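Local coordinates for protein ficolin-3 (Homo sapiens, PDB 2J5Z) that acts as a lectin of innate immunity, binding sugars such as galactose through a trimeric, calcium-containing fibrinogen-like recognition domain, at residues 61-66 against 79-84. Sequence-based numbering, arbitrary orientation.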
ATOM      1  N   GLY A  61     -14.931   5.076  -1.926  1.00 21.45           N
ATOM      2  CA  GLY A  61     -16.036   5.007  -0.987  1.00 21.74           C
ATOM      3  C   GLY A  61     -15.898   3.903   0.048  1.00 22.09           C
ATOM      4  O   GLY A  61     -16.875   3.530   0.700  1.00 22.28           O
ATOM      5  N   SER A  62     -14.678   3.392   0.210  1.00 21.46           N
ATOM      6  CA  SER A  62     -14.425   2.325   1.170  1.00 21.07           C
ATOM      7  C   SER A  62     -14.464   2.820   2.619  1.00 21.16           C
ATOM      8  O   SER A  62     -14.762   2.054   3.530  1.00 21.91           O
ATOM      9  CB  SER A  62     -13.099   1.617   0.864  1.00 21.28           C
ATOM     10  OG  SER A  62     -11.991   2.497   0.969  1.00 20.68           O
ATOM     11  N   VAL A  63     -14.192   4.106   2.832  1.00 18.09           N
ATOM     12  CA  VAL A  63     -14.139   4.651   4.182  1.00 18.19           C
ATOM     13  C   VAL A  63     -15.305   5.604   4.461  1.00 18.09           C
ATOM     14  O   VAL A  63     -15.642   6.436   3.621  1.00 17.62           O
ATOM     15  CB  VAL A  63     -12.816   5.419   4.403  1.00 17.32           C
ATOM     16  CG1 VAL A  63     -12.820   6.137   5.752  1.00 18.01           C
ATOM     17  CG2 VAL A  63     -11.631   4.475   4.307  1.00 16.98           C
ATOM     18  N   ASP A  64     -15.894   5.501   5.650  1.00 17.94           N
ATOM     19  CA  ASP A  64     -17.024   6.359   6.027  1.00 19.36           C
ATOM     20  C   ASP A  64     -16.501   7.718   6.480  1.00 19.25           C
ATOM     21  O   ASP A  64     -15.679   7.802   7.401  1.00 19.41           O
ATOM     22  CB  ASP A  64     -17.811   5.688   7.153  1.00 20.36           C
ATOM     23  CG  ASP A  64     -19.100   6.410   7.511  1.00 22.38           C
ATOM     24  OD1 ASP A  64     -19.391   7.489   6.955  1.00 23.00           O
ATOM     25  OD2 ASP A  64     -19.819   5.886   8.395  1.00 24.56           O
ATOM     26  N   PHE A  65     -16.944   8.780   5.816  1.00 18.83           N
ATOM     27  CA  PHE A  65     -16.479  10.121   6.176  1.00 18.48           C
ATOM     28  C   PHE A  65     -17.500  10.870   7.046  1.00 19.59           C
ATOM     29  O   PHE A  65     -17.242  11.989   7.483  1.00 19.10           O
ATOM     30  CB  PHE A  65     -16.085  10.944   4.925  1.00 17.59           C
ATOM     31  CG  PHE A  65     -14.645  10.753   4.499  1.00 16.82           C
ATOM     32  CD1 PHE A  65     -14.212   9.529   4.016  1.00 15.66           C
ATOM     33  CD2 PHE A  65     -13.721  11.802   4.587  1.00 14.61           C
ATOM     34  CE1 PHE A  65     -12.894   9.336   3.633  1.00 15.96           C
ATOM     35  CE2 PHE A  65     -12.387  11.614   4.199  1.00 15.87           C
ATOM     36  CZ  PHE A  65     -11.975  10.387   3.712  1.00 15.98           C
ATOM     37  N   PHE A  66     -18.651  10.253   7.310  1.00 19.35           N
ATOM     38  CA  PHE A  66     -19.633  10.898   8.185  1.00 20.60           C
ATOM     39  C   PHE A  66     -19.251  10.638   9.644  1.00 20.80           C
ATOM     40  O   PHE A  66     -19.843   9.790  10.322  1.00 21.22           O
ATOM     41  CB  PHE A  66     -21.069  10.432   7.880  1.00 21.35           C
ATOM     42  CG  PHE A  66     -22.129  11.242   8.579  1.00 22.69           C
ATOM     43  CD1 PHE A  66     -22.170  12.622   8.432  1.00 23.44           C
ATOM     44  CD2 PHE A  66     -23.087  10.629   9.381  1.00 23.89           C
ATOM     45  CE1 PHE A  66     -23.146  13.373   9.077  1.00 24.38           C
ATOM     46  CE2 PHE A  66     -24.060  11.374  10.028  1.00 24.05           C
ATOM     47  CZ  PHE A  66     -24.091  12.744   9.877  1.00 23.76           C
ATOM     48  N   GLN A  79      -4.353   3.967   5.161  1.00 15.79           N
ATOM     49  CA  GLN A  79      -3.176   4.409   4.384  1.00 15.94           C
ATOM     50  C   GLN A  79      -3.245   4.024   2.894  1.00 17.20           C
ATOM     51  O   GLN A  79      -2.840   4.797   2.019  1.00 16.92           O
ATOM     52  CB  GLN A  79      -1.881   3.866   4.997  1.00 16.80           C
ATOM     53  CG  GLN A  79      -1.508   4.568   6.324  1.00 16.50           C
ATOM     54  CD  GLN A  79      -0.184   4.103   6.894  1.00 18.31           C
ATOM     55  OE1 GLN A  79       0.619   3.489   6.202  1.00 19.74           O
ATOM     56  NE2 GLN A  79       0.048   4.390   8.163  1.00 20.38           N
ATOM     57  N   GLU A  80      -3.788   2.843   2.627  1.00 18.01           N
ATOM     58  CA  GLU A  80      -3.847   2.277   1.271  1.00 20.18           C
ATOM     59  C   GLU A  80      -4.890   2.961   0.399  1.00 20.16           C
ATOM     60  O   GLU A  80      -4.859   2.853  -0.842  1.00 20.23           O
ATOM     61  CB  GLU A  80      -4.219   0.794   1.394  1.00 21.90           C
ATOM     62  CG  GLU A  80      -4.125  -0.027   0.137  0.50 24.62           C
ATOM     63  CD  GLU A  80      -4.650  -1.438   0.352  0.50 25.57           C
ATOM     64  OE1 GLU A  80      -5.720  -1.585   0.985  0.50 26.10           O
ATOM     65  OE2 GLU A  80      -3.990  -2.394  -0.106  0.50 27.47           O
ATOM     66  N   SER A  81      -5.835   3.646   1.035  1.00 18.91           N
ATOM     67  CA  SER A  81      -6.947   4.213   0.290  1.00 18.77           C
ATOM     68  C   SER A  81      -7.321   5.603   0.796  1.00 19.04           C
ATOM     69  O   SER A  81      -6.546   6.557   0.657  1.00 21.16           O
ATOM     70  CB  SER A  81      -8.155   3.256   0.287  1.00 18.28           C
ATOM     71  OG  SER A  81      -8.719   3.049   1.578  1.00 17.79           O
ATOM     72  N   GLU A  82      -8.485   5.702   1.420  1.00 17.43           N
ATOM     73  CA  GLU A  82      -9.070   6.995   1.761  1.00 15.69           C
ATOM     74  C   GLU A  82      -8.767   7.388   3.201  1.00 14.97           C
ATOM     75  O   GLU A  82      -8.762   6.532   4.088  1.00 14.24           O
ATOM     76  CB  GLU A  82     -10.573   6.933   1.540  1.00 16.47           C
ATOM     77  CG  GLU A  82     -10.951   6.499   0.131  1.00 16.46           C
ATOM     78  CD  GLU A  82     -12.447   6.544  -0.091  1.00 17.99           C
ATOM     79  OE1 GLU A  82     -13.195   6.121   0.811  1.00 19.49           O
ATOM     80  OE2 GLU A  82     -12.872   7.035  -1.152  1.00 17.87           O
ATOM     81  N   PHE A  83      -8.505   8.678   3.431  1.00 13.72           N
ATOM     82  CA  PHE A  83      -8.235   9.143   4.790  1.00 12.42           C
ATOM     83  C   PHE A  83      -8.418  10.645   4.971  1.00 12.54           C
ATOM     84  O   PHE A  83      -8.504  11.401   3.998  1.00 11.66           O
ATOM     85  CB  PHE A  83      -6.803   8.781   5.211  1.00 13.70           C
ATOM     86  CG  PHE A  83      -5.753   9.378   4.327  1.00 13.39           C
ATOM     87  CD1 PHE A  83      -5.275  10.661   4.562  1.00 14.90           C
ATOM     88  CD2 PHE A  83      -5.238   8.652   3.254  1.00 12.71           C
ATOM     89  CE1 PHE A  83      -4.312  11.207   3.741  1.00 14.57           C
ATOM     90  CE2 PHE A  83      -4.272   9.185   2.442  1.00 14.93           C
ATOM     91  CZ  PHE A  83      -3.809  10.462   2.665  1.00 13.22           C
ATOM     92  N   TRP A  84      -8.497  11.043   6.241  1.00 11.19           N
ATOM     93  CA  TRP A  84      -8.387  12.442   6.664  1.00 10.94           C
ATOM     94  C   TRP A  84      -7.269  12.468   7.710  1.00 10.54           C
ATOM     95  O   TRP A  84      -7.345  11.763   8.717  1.00 11.23           O
ATOM     96  CB  TRP A  84      -9.715  12.911   7.281  1.00 10.97           C
ATOM     97  CG  TRP A  84      -9.656  14.304   7.834  1.00 12.67           C
ATOM     98  CD1 TRP A  84      -9.477  14.670   9.143  1.00 12.05           C
ATOM     99  CD2 TRP A  84      -9.763  15.519   7.084  1.00 11.68           C
ATOM    100  NE1 TRP A  84      -9.479  16.050   9.249  1.00 12.69           N
ATOM    101  CE2 TRP A  84      -9.662  16.589   8.000  1.00 12.03           C
ATOM    102  CE3 TRP A  84      -9.959  15.803   5.727  1.00 12.14           C
ATOM    103  CZ2 TRP A  84      -9.731  17.932   7.597  1.00 10.57           C
ATOM    104  CZ3 TRP A  84     -10.034  17.140   5.327  1.00 13.37           C
ATOM    105  CH2 TRP A  84      -9.920  18.180   6.256  1.00 12.30           C
TER
HETATM  106  O   HOH W   1     -10.140   1.088   2.416  1.00 33.27           O
HETATM  107  O   HOH W   2     -15.475   7.375   1.165  1.00 19.89           O
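Glu-82 reaches across from the position just before strand 83-84 and turns its carboxylate to the backbone of Gly-61 and Val-63. In this fibrinogen-like domain the contact ties the loop after strand 52-58 to the classic beta bulge that leads into strand 83-84, where Ser-81 and Glu-82 both face Asn-78. With CG of Glu-82 anti to its carbonyl carbon (chi1 -55°), the straight chain beyond carries the carboxylate out to the N-H groups of the loop. Val-63 N donates a hydrogen bond to Glu-82 OE1 (3.0 Å), nearly along the C-O axis. Gly-61 N donates to Glu-82 OE2 (2.9 Å) from above the carboxylate plane, 45° out of it. OE2 also accepts from Gln-59 N and Asp-60 N, so backbone N-H groups grip both oxygens of this buried acid. The side chains of Val-63 and Glu-82 run antiparallel alongside each other, and Val-63 CG2 lies 3.8 Å from Glu-82 CB. The Phe-65 ring stands almost perpendicular to the carboxylate, the planes 83° apart. Its edge meets Glu-82 CB through CE1 and Phe-83 O through CZ, the latter at 3.6 Å. Phe-76 meets the same ring edge-to-face, and Arg-58 makes a cation-pi contact with it. A water donates to both Val-63 O and Glu-82 OE1, each at 2.6 Å.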